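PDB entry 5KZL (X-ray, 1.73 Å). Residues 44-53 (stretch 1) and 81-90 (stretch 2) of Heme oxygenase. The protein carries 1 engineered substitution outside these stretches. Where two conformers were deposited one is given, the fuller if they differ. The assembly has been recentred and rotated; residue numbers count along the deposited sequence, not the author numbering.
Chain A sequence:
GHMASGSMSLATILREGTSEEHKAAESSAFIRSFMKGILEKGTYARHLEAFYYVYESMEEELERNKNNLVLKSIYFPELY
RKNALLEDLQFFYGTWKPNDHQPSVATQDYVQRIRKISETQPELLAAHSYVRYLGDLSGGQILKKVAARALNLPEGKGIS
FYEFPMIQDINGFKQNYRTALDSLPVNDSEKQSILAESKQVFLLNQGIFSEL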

# COMPACT_ATOMS: atom_id res chain seq x y z
N TYR A 44 6.44 8.40 -12.95
CA TYR A 44 6.49 8.29 -11.50
C TYR A 44 5.33 9.04 -10.82
O TYR A 44 4.71 8.53 -9.89
CB TYR A 44 7.86 8.75 -10.95
CG TYR A 44 7.96 8.49 -9.46
CD1 TYR A 44 8.14 7.20 -8.97
CD2 TYR A 44 7.88 9.54 -8.55
CE1 TYR A 44 8.22 6.95 -7.60
CE2 TYR A 44 7.95 9.30 -7.17
CZ TYR A 44 8.12 8.00 -6.71
OH TYR A 44 8.17 7.75 -5.36
N ALA A 45 5.05 10.27 -11.29
CA ALA A 45 3.97 11.11 -10.76
C ALA A 45 2.58 10.44 -10.96
O ALA A 45 1.77 10.46 -10.02
CB ALA A 45 4.01 12.49 -11.39
N ARG A 46 2.33 9.81 -12.14
CA ARG A 46 1.08 9.09 -12.43
C ARG A 46 0.95 7.89 -11.50
O ARG A 46 -0.15 7.59 -11.02
CB ARG A 46 1.00 8.68 -13.92
CG ARG A 46 0.97 9.88 -14.87
CD ARG A 46 0.70 9.50 -16.32
NE ARG A 46 1.86 8.93 -17.00
CZ ARG A 46 2.81 9.64 -17.59
NH1 ARG A 46 2.77 10.97 -17.57
NH2 ARG A 46 3.82 9.04 -18.19
N HIS A 47 2.08 7.24 -11.18
CA HIS A 47 2.16 6.12 -10.26
C HIS A 47 1.70 6.61 -8.86
O HIS A 47 0.86 5.94 -8.23
CB HIS A 47 3.59 5.57 -10.31
CG HIS A 47 4.11 4.99 -9.04
ND1 HIS A 47 3.94 3.65 -8.74
CD2 HIS A 47 4.89 5.56 -8.08
CE1 HIS A 47 4.58 3.46 -7.59
NE2 HIS A 47 5.13 4.58 -7.14
N LEU A 48 2.17 7.80 -8.40
CA LEU A 48 1.72 8.39 -7.12
C LEU A 48 0.23 8.75 -7.15
O LEU A 48 -0.42 8.65 -6.12
CB LEU A 48 2.54 9.64 -6.68
CG LEU A 48 4.05 9.47 -6.48
CD1 LEU A 48 4.74 10.82 -6.34
CD2 LEU A 48 4.38 8.55 -5.31
N GLU A 49 -0.30 9.16 -8.32
CA GLU A 49 -1.72 9.51 -8.42
C GLU A 49 -2.58 8.31 -8.15
O GLU A 49 -3.55 8.44 -7.41
CB GLU A 49 -2.07 10.04 -9.80
CG GLU A 49 -1.46 11.39 -10.06
CD GLU A 49 -1.72 11.88 -11.46
OE1 GLU A 49 -2.20 11.09 -12.30
OE2 GLU A 49 -1.46 13.08 -11.71
N ALA A 50 -2.23 7.16 -8.76
CA ALA A 50 -2.97 5.91 -8.56
C ALA A 50 -2.94 5.53 -7.07
O ALA A 50 -3.99 5.19 -6.53
CB ALA A 50 -2.37 4.79 -9.40
N PHE A 51 -1.77 5.64 -6.40
CA PHE A 51 -1.65 5.36 -4.96
C PHE A 51 -2.45 6.35 -4.14
O PHE A 51 -3.08 5.95 -3.16
CB PHE A 51 -0.18 5.33 -4.52
CG PHE A 51 0.55 4.03 -4.81
CD1 PHE A 51 -0.14 2.82 -4.86
CD2 PHE A 51 1.93 4.01 -4.94
CE1 PHE A 51 0.55 1.62 -5.10
CE2 PHE A 51 2.62 2.81 -5.13
CZ PHE A 51 1.92 1.63 -5.24
N TYR A 52 -2.47 7.63 -4.54
CA TYR A 52 -3.29 8.59 -3.80
C TYR A 52 -4.75 8.10 -3.68
O TYR A 52 -5.29 8.08 -2.57
CB TYR A 52 -3.25 10.00 -4.42
CG TYR A 52 -4.28 10.88 -3.73
CD1 TYR A 52 -4.02 11.44 -2.48
CD2 TYR A 52 -5.56 11.04 -4.26
CE1 TYR A 52 -4.99 12.19 -1.81
CE2 TYR A 52 -6.53 11.79 -3.60
CZ TYR A 52 -6.24 12.36 -2.37
OH TYR A 52 -7.20 13.09 -1.71
N TYR A 53 -5.38 7.74 -4.81
CA TYR A 53 -6.78 7.31 -4.79
C TYR A 53 -6.97 6.02 -3.97
O TYR A 53 -7.94 5.87 -3.23
CB TYR A 53 -7.32 7.21 -6.23
CG TYR A 53 -7.44 8.56 -6.88
CD1 TYR A 53 -8.28 9.54 -6.35
CD2 TYR A 53 -6.67 8.89 -8.00
CE1 TYR A 53 -8.37 10.80 -6.93
CE2 TYR A 53 -6.73 10.16 -8.57
CZ TYR A 53 -7.61 11.11 -8.05
OH TYR A 53 -7.74 12.36 -8.59
N ARG A 81 -1.00 6.88 4.50
CA ARG A 81 -0.18 7.41 3.40
C ARG A 81 -0.79 8.53 2.60
O ARG A 81 -0.05 9.19 1.86
CB ARG A 81 0.22 6.25 2.44
CG ARG A 81 0.97 5.04 3.06
CD ARG A 81 2.38 5.36 3.52
NE ARG A 81 2.42 6.06 4.81
CZ ARG A 81 3.41 6.86 5.20
NH1 ARG A 81 3.36 7.45 6.39
NH2 ARG A 81 4.47 7.04 4.43
N LYS A 82 -2.13 8.74 2.69
CA LYS A 82 -2.83 9.75 1.87
C LYS A 82 -2.15 11.13 1.90
O LYS A 82 -1.89 11.71 0.84
CB LYS A 82 -4.32 9.86 2.28
CG LYS A 82 -5.14 10.94 1.58
CD LYS A 82 -6.44 11.15 2.32
CE LYS A 82 -6.84 12.60 2.36
NZ LYS A 82 -8.05 12.80 3.19
N ASN A 83 -1.81 11.63 3.11
CA ASN A 83 -1.17 12.94 3.25
C ASN A 83 0.27 12.98 2.73
O ASN A 83 0.68 13.97 2.14
CB ASN A 83 -1.27 13.46 4.67
CG ASN A 83 -2.68 13.82 5.08
OD1 ASN A 83 -3.52 14.25 4.27
ND2 ASN A 83 -2.97 13.69 6.35
N ALA A 84 1.01 11.88 2.91
CA ALA A 84 2.39 11.75 2.40
C ALA A 84 2.34 11.81 0.87
O ALA A 84 3.14 12.54 0.27
CB ALA A 84 3.01 10.44 2.86
N LEU A 85 1.37 11.09 0.26
CA LEU A 85 1.15 11.08 -1.19
C LEU A 85 0.82 12.46 -1.75
O LEU A 85 1.43 12.88 -2.74
CB LEU A 85 0.10 10.02 -1.59
CG LEU A 85 0.67 8.60 -1.51
CD1 LEU A 85 -0.40 7.57 -1.41
CD2 LEU A 85 1.60 8.30 -2.69
N LEU A 86 -0.09 13.20 -1.07
CA LEU A 86 -0.45 14.58 -1.45
C LEU A 86 0.78 15.48 -1.49
O LEU A 86 0.93 16.27 -2.42
CB LEU A 86 -1.45 15.17 -0.43
CG LEU A 86 -2.89 14.84 -0.69
CD1 LEU A 86 -3.74 15.32 0.47
CD2 LEU A 86 -3.37 15.40 -2.09
N GLU A 87 1.64 15.35 -0.47
CA GLU A 87 2.87 16.12 -0.37
C GLU A 87 3.83 15.82 -1.52
O GLU A 87 4.31 16.74 -2.17
CB GLU A 87 3.54 15.90 0.99
CG GLU A 87 4.62 16.93 1.24
CD GLU A 87 5.34 16.70 2.54
OE1 GLU A 87 4.82 17.11 3.60
OE2 GLU A 87 6.44 16.12 2.50
N ASP A 88 4.04 14.53 -1.84
CA ASP A 88 4.90 14.15 -2.97
C ASP A 88 4.29 14.64 -4.27
O ASP A 88 5.01 15.15 -5.11
CB ASP A 88 5.15 12.63 -3.02
CG ASP A 88 5.99 12.13 -1.85
OD1 ASP A 88 6.63 12.97 -1.17
OD2 ASP A 88 6.01 10.91 -1.63
N LEU A 89 2.95 14.54 -4.42
CA LEU A 89 2.27 15.03 -5.62
C LEU A 89 2.46 16.54 -5.80
O LEU A 89 2.73 17.00 -6.91
CB LEU A 89 0.79 14.64 -5.63
CG LEU A 89 0.54 13.17 -5.97
CD1 LEU A 89 -0.81 12.75 -5.49
CD2 LEU A 89 0.70 12.92 -7.48
N GLN A 90 2.40 17.31 -4.70
CA GLN A 90 2.68 18.74 -4.78
C GLN A 90 4.15 18.98 -5.23
O GLN A 90 4.39 19.89 -6.02
CB GLN A 90 2.40 19.42 -3.42
CG GLN A 90 2.49 20.97 -3.43
CD GLN A 90 3.91 21.50 -3.41
OE1 GLN A 90 4.78 21.03 -2.66
NE2 GLN A 90 4.21 22.48 -4.28
O HOH W 1 7.48 9.77 -3.84

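Two helical segments of one heme oxygenase chain, residues 44-53 and 82-90, pack roughly antiparallel, their N-to-C directions 153° apart and their axes 9.2 Å apart at closest approach. Each is held by i to i+4 backbone hydrogen bonds, such as Tyr 52 N to Leu 48 O (2.8 Å) and Leu 89 N to Leu 85 O (2.8 Å). No direct hydrogen bond joins the two stretches. The backbones come near at Tyr 52 and Leu 85 (CA to CA 5.7 Å) and at Ala 45 and Leu 89 (CA to CA 6.7 Å), the second helix running backward along the first.

Two reciprocal knobs, Tyr 52 and Leu 89, interlock at the interface. The side chain of Tyr 52 (chi1 t) sits among Lys 82, Leu 85, Leu 86 and Leu 89; its CE1 lies 3.6 Å from Lys 82 CG and 3.6 Å from Leu 86 CG, so the aliphatic part of the lysine packs against the ring. Leu 85 CB meets the edge of that ring. In return, Leu 89 sits among Ala 45, Leu 48, Glu 49 and Tyr 52: its CD2 is 3.7 Å from both Ala 45 O and Glu 49 CG, while its CD1 lies 3.8 Å from Tyr 52 CB. Glu 49 thus contributes a methylene, although its CA-to-CB bond points away.

Leu 48 and Leu 85 point toward the opposing helix and meet at their CD2 atoms (3.8 Å). Leu 85 CD1 lies 3.6 Å from Phe 51 O and 3.8 Å from Phe 51 CB, and Leu 85 CD2 is nearly as close to Phe 51 CB, at 3.9 Å. Leu 48 CD1 rests 3.8 Å from Asp 88 CB. The polar link is indirect: water 1 accepts from Tyr 44 OH (2.6 Å from the water O) and donates to Asp 88 OD2 (2.9 Å from the water O), bridging side chains that do not touch.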